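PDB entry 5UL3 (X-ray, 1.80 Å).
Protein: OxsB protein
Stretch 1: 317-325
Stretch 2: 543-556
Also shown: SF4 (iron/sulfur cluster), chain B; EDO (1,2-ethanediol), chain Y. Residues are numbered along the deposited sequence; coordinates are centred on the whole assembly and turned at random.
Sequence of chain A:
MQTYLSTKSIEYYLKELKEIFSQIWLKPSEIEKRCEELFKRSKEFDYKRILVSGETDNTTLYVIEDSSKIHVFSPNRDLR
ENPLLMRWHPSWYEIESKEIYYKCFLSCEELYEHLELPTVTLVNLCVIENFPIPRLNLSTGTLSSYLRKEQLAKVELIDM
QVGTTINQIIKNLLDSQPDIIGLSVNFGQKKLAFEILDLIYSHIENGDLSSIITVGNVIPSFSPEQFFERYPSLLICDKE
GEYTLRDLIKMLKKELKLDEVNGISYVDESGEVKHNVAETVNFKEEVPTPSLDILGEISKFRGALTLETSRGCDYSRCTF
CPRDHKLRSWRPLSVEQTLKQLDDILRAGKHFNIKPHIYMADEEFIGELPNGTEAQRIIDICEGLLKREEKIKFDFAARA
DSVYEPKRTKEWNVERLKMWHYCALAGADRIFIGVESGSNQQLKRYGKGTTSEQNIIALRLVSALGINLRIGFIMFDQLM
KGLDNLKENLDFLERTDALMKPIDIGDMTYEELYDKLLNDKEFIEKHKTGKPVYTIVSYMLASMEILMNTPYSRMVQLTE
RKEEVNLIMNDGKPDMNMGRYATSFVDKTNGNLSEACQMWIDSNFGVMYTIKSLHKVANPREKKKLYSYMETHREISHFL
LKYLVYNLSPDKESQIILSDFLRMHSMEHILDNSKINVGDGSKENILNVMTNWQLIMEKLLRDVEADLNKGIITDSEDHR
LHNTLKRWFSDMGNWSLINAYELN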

# COMPACT_ATOMS: atom_id res chain seq x y z
N ARG A 317 9.21 -13.68 -7.74
CA ARG A 317 9.14 -15.14 -7.76
C ARG A 317 8.39 -15.76 -6.60
O ARG A 317 8.25 -16.99 -6.57
CB ARG A 317 10.55 -15.72 -7.79
CG ARG A 317 11.22 -15.51 -9.11
CD ARG A 317 12.64 -16.01 -8.99
NE ARG A 317 13.36 -16.08 -10.26
CZ ARG A 317 13.91 -15.04 -10.88
NH1 ARG A 317 13.79 -13.80 -10.40
NH2 ARG A 317 14.57 -15.24 -12.00
N CYS A 318 7.94 -14.97 -5.64
CA CYS A 318 7.19 -15.54 -4.52
C CYS A 318 5.89 -16.14 -5.04
O CYS A 318 5.17 -15.52 -5.82
CB CYS A 318 6.92 -14.47 -3.46
SG CYS A 318 8.46 -13.71 -2.90
N THR A 319 5.60 -17.38 -4.64
CA THR A 319 4.56 -18.12 -5.34
C THR A 319 3.16 -17.65 -5.00
O THR A 319 2.22 -17.97 -5.74
CB THR A 319 4.68 -19.61 -5.04
OG1 THR A 319 4.50 -19.82 -3.63
CG2 THR A 319 6.06 -20.10 -5.48
N PHE A 320 2.99 -16.93 -3.89
CA PHE A 320 1.71 -16.40 -3.46
C PHE A 320 1.47 -14.97 -3.94
O PHE A 320 0.41 -14.40 -3.65
CB PHE A 320 1.63 -16.43 -1.92
CG PHE A 320 2.76 -15.67 -1.27
CD1 PHE A 320 2.67 -14.29 -1.07
CD2 PHE A 320 3.94 -16.33 -0.90
CE1 PHE A 320 3.72 -13.58 -0.50
CE2 PHE A 320 4.98 -15.63 -0.34
CZ PHE A 320 4.88 -14.25 -0.13
N CYS A 321 2.41 -14.37 -4.65
CA CYS A 321 2.33 -12.95 -5.01
C CYS A 321 2.12 -12.82 -6.52
O CYS A 321 3.07 -12.98 -7.30
CB CYS A 321 3.63 -12.25 -4.58
SG CYS A 321 3.68 -10.43 -4.80
N PRO A 322 0.90 -12.56 -6.99
CA PRO A 322 0.70 -12.48 -8.45
C PRO A 322 1.39 -11.25 -9.02
O PRO A 322 1.36 -10.17 -8.41
CB PRO A 322 -0.83 -12.39 -8.61
CG PRO A 322 -1.29 -11.73 -7.33
CD PRO A 322 -0.32 -12.20 -6.24
N ARG A 323 2.04 -11.41 -10.18
CA ARG A 323 2.81 -10.32 -10.76
C ARG A 323 2.14 -9.67 -11.98
O ARG A 323 2.71 -8.74 -12.55
CB ARG A 323 4.22 -10.81 -11.12
CG ARG A 323 4.98 -11.43 -9.92
CD ARG A 323 4.94 -10.50 -8.67
NE ARG A 323 5.43 -9.15 -8.97
CZ ARG A 323 5.11 -8.08 -8.24
NH1 ARG A 323 5.58 -6.87 -8.58
NH2 ARG A 323 4.30 -8.21 -7.18
N ASP A 324 0.94 -10.12 -12.38
CA ASP A 324 0.39 -9.71 -13.67
C ASP A 324 -0.04 -8.25 -13.67
O ASP A 324 -0.03 -7.61 -14.73
CB ASP A 324 -0.80 -10.59 -14.04
CG ASP A 324 -0.40 -12.02 -14.27
OD1 ASP A 324 -0.22 -12.75 -13.28
OD2 ASP A 324 -0.20 -12.39 -15.45
N HIS A 325 -0.40 -7.71 -12.52
CA HIS A 325 -0.85 -6.33 -12.42
C HIS A 325 0.29 -5.38 -12.08
O HIS A 325 0.39 -4.28 -12.65
CB HIS A 325 -1.98 -6.25 -11.38
CG HIS A 325 -2.56 -4.87 -11.19
ND1 HIS A 325 -3.23 -4.18 -12.19
CD2 HIS A 325 -2.58 -4.06 -10.10
CE1 HIS A 325 -3.62 -3.01 -11.72
NE2 HIS A 325 -3.25 -2.91 -10.46
N SER A 543 -3.18 -17.91 7.80
CA SER A 543 -3.26 -18.98 6.81
C SER A 543 -3.21 -18.40 5.40
O SER A 543 -3.68 -17.28 5.14
CB SER A 543 -4.53 -19.81 6.95
OG SER A 543 -4.52 -20.53 8.16
N MET A 544 -2.64 -19.19 4.49
CA MET A 544 -2.45 -18.76 3.11
C MET A 544 -3.79 -18.45 2.45
O MET A 544 -4.74 -19.23 2.53
CB MET A 544 -1.74 -19.86 2.32
CG MET A 544 -1.60 -19.55 0.83
SD MET A 544 -0.46 -18.21 0.45
CE MET A 544 1.11 -18.91 0.90
N GLU A 545 -3.85 -17.28 1.83
CA GLU A 545 -4.96 -16.88 0.97
C GLU A 545 -4.41 -16.88 -0.45
O GLU A 545 -3.42 -16.19 -0.74
CB GLU A 545 -5.51 -15.51 1.36
CG GLU A 545 -6.28 -15.56 2.68
CD GLU A 545 -6.61 -14.18 3.23
OE1 GLU A 545 -6.39 -13.18 2.51
OE2 GLU A 545 -7.08 -14.11 4.39
N ILE A 546 -5.00 -17.69 -1.31
CA ILE A 546 -4.44 -17.98 -2.62
C ILE A 546 -5.08 -17.03 -3.63
O ILE A 546 -6.27 -17.15 -3.93
CB ILE A 546 -4.65 -19.45 -3.01
CG1 ILE A 546 -4.07 -20.34 -1.90
CG2 ILE A 546 -3.99 -19.74 -4.34
CD1 ILE A 546 -4.25 -21.83 -2.15
N LEU A 547 -4.30 -16.08 -4.13
CA LEU A 547 -4.86 -15.12 -5.06
C LEU A 547 -4.88 -15.70 -6.47
O LEU A 547 -4.19 -16.68 -6.78
CB LEU A 547 -4.06 -13.81 -5.04
CG LEU A 547 -4.02 -12.99 -3.75
CD1 LEU A 547 -3.27 -11.69 -3.98
CD2 LEU A 547 -5.42 -12.71 -3.21
N MET A 548 -5.67 -15.06 -7.33
CA MET A 548 -5.67 -15.42 -8.74
C MET A 548 -4.30 -15.15 -9.35
O MET A 548 -3.54 -14.29 -8.89
CB MET A 548 -6.75 -14.62 -9.50
CG MET A 548 -8.17 -14.82 -9.00
SD MET A 548 -9.35 -13.69 -9.79
CE MET A 548 -9.12 -14.13 -11.52
N ASN A 549 -3.98 -15.92 -10.39
CA ASN A 549 -2.79 -15.71 -11.22
C ASN A 549 -1.48 -15.95 -10.47
O ASN A 549 -0.44 -15.42 -10.85
CB ASN A 549 -2.77 -14.30 -11.83
CG ASN A 549 -3.92 -14.08 -12.79
OD1 ASN A 549 -4.28 -14.97 -13.56
ND2 ASN A 549 -4.50 -12.89 -12.75
N THR A 550 -1.51 -16.77 -9.40
CA THR A 550 -0.30 -17.06 -8.65
C THR A 550 0.27 -18.42 -9.03
O THR A 550 -0.48 -19.37 -9.30
CB THR A 550 -0.59 -17.08 -7.15
OG1 THR A 550 -1.67 -17.98 -6.88
CG2 THR A 550 -0.91 -15.67 -6.65
N PRO A 551 1.60 -18.55 -9.00
CA PRO A 551 2.21 -19.88 -9.07
C PRO A 551 1.64 -20.84 -8.04
O PRO A 551 1.48 -22.03 -8.33
CB PRO A 551 3.69 -19.59 -8.81
CG PRO A 551 3.89 -18.21 -9.32
CD PRO A 551 2.61 -17.49 -8.94
N TYR A 552 1.32 -20.35 -6.84
CA TYR A 552 0.79 -21.25 -5.81
C TYR A 552 -0.56 -21.82 -6.21
O TYR A 552 -0.84 -23.00 -5.95
CB TYR A 552 0.70 -20.53 -4.46
CG TYR A 552 0.61 -21.48 -3.27
CD1 TYR A 552 -0.62 -21.97 -2.84
CD2 TYR A 552 1.76 -21.88 -2.59
CE1 TYR A 552 -0.71 -22.84 -1.75
CE2 TYR A 552 1.68 -22.75 -1.50
CZ TYR A 552 0.44 -23.22 -1.09
OH TYR A 552 0.33 -24.09 -0.03
N SER A 553 -1.43 -21.02 -6.84
CA SER A 553 -2.71 -21.56 -7.29
C SER A 553 -2.49 -22.65 -8.33
O SER A 553 -3.17 -23.68 -8.31
CB SER A 553 -3.61 -20.46 -7.86
OG SER A 553 -3.10 -19.89 -9.06
N ARG A 554 -1.51 -22.47 -9.21
CA ARG A 554 -1.23 -23.51 -10.19
C ARG A 554 -0.60 -24.74 -9.55
O ARG A 554 -0.84 -25.86 -10.01
CB ARG A 554 -0.36 -22.95 -11.31
CG ARG A 554 -1.02 -21.77 -12.02
CD ARG A 554 -0.31 -21.38 -13.31
NE ARG A 554 1.02 -20.82 -13.08
CZ ARG A 554 1.26 -19.54 -12.80
NH1 ARG A 554 0.26 -18.67 -12.69
NH2 ARG A 554 2.51 -19.13 -12.63
N MET A 555 0.21 -24.55 -8.50
CA MET A 555 0.71 -25.70 -7.73
C MET A 555 -0.44 -26.48 -7.11
O MET A 555 -0.42 -27.71 -7.08
CB MET A 555 1.67 -25.23 -6.64
CG MET A 555 2.95 -24.61 -7.17
SD MET A 555 3.79 -23.53 -5.97
CE MET A 555 4.02 -24.61 -4.57
N VAL A 556 -1.45 -25.77 -6.61
CA VAL A 556 -2.61 -26.43 -6.03
C VAL A 556 -3.39 -27.17 -7.11
O VAL A 556 -3.78 -28.33 -6.94
CB VAL A 556 -3.50 -25.41 -5.29
CG1 VAL A 556 -4.88 -26.00 -5.01
CG2 VAL A 556 -2.82 -24.98 -4.02
FE1 SF4 B . 7.86 -11.58 -3.30
FE2 SF4 B . 7.54 -9.16 -2.12
FE3 SF4 B . 5.79 -10.06 -4.10
FE4 SF4 B . 8.33 -9.32 -4.78
S1 SF4 B . 6.68 -7.95 -3.92
S2 SF4 B . 7.23 -11.21 -5.49
S3 SF4 B . 9.48 -10.08 -2.93
S4 SF4 B . 6.11 -10.95 -2.00
C1 EDO Y . -1.10 -13.98 2.28
O1 EDO Y . -2.10 -14.95 2.62
C2 EDO Y . -0.64 -14.20 0.85
O2 EDO Y . -1.77 -14.23 -0.03
O HOH W 1 -1.76 -15.91 -2.99
O HOH W 2 2.22 -13.92 -11.39

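Stretch 1 carries two ligands of the iron/sulfur cluster and packs, with no regular secondary structure of its own, against the loop and helix start of stretch 2; together they bury 503 Å². Arg317 lies outside the contact. Cys318 points its CB away from stretch 2 and binds the cluster, SG to FE1 at 2.2 Å, while its backbone opens a type I turn closed by Cys321 N donating to Cys318 O at 3.2 Å.

That turn presents Thr319, the residue most covered by the other stretch. Its carbonyl makes the one direct hydrogen bond across the interface: Tyr552 N donates to Thr319 O at 2.8 Å, with an N-H...O angle of 153°. The donor is available because Tyr552 lies in the first turn of the helix, where amides lack a partner within the helix. Pro551 N, 3.4 Å from Thr319 O, has no hydrogen to share, so Pro551 contributes packing instead, its CB 3.9 Å from Thr319 CB. Thr319 OG1 meets the edge of the Tyr552 ring, 3.6 Å from CD2.

Phe320 adopts chi1 of 57° (p), and its ring leads away from stretch 2 toward the cluster, CE1 lying 3.9 Å from S4 of SF4. Its CB stays at the interface, 3.6 Å from Met544 SD. With chi2 and chi3 both p, the flexible Met544 chain folds its end nearer to stretch 1; its sulfur sits 5.5 Å from the Phe320 ring centroid, in an oblique approach. The backbone is bridged by water 1, which donates to Phe320 O (2.7 Å) and Glu545 O (2.8 Å) and accepts from Leu547 N (2.8 Å).

Cys321 again turns its CB away, and SG binds FE3 at 2.2 Å. Pro322 then offers a compact apolar surface: CD lies 3.8 Å from Leu547 CD1 and 3.5 Å from Thr550 CG2, and CB is 3.3 Å from Met548 O. Thr550 suits this site because its two branches serve different partners. CG2 packs on Pro322, whereas OG1 donates to Leu547 O (2.8 Å) across a type II turn and accepts from Ser553 N (3.0 Å, 151°), capping the helix.

Arg323 points its CB sideways and only the end of its side chain leads away from stretch 2, but Arg323 N donates to water 2 (2.8 Å), which donates to Asn549 O (3.1 Å), a second bridge. Asp324 is the last residue of stretch 1 to touch stretch 2; its CB points toward stretch 2 and Asp324 OD1 rests 3.3 Å from Asn549 CB; His325 makes no contact with stretch 2.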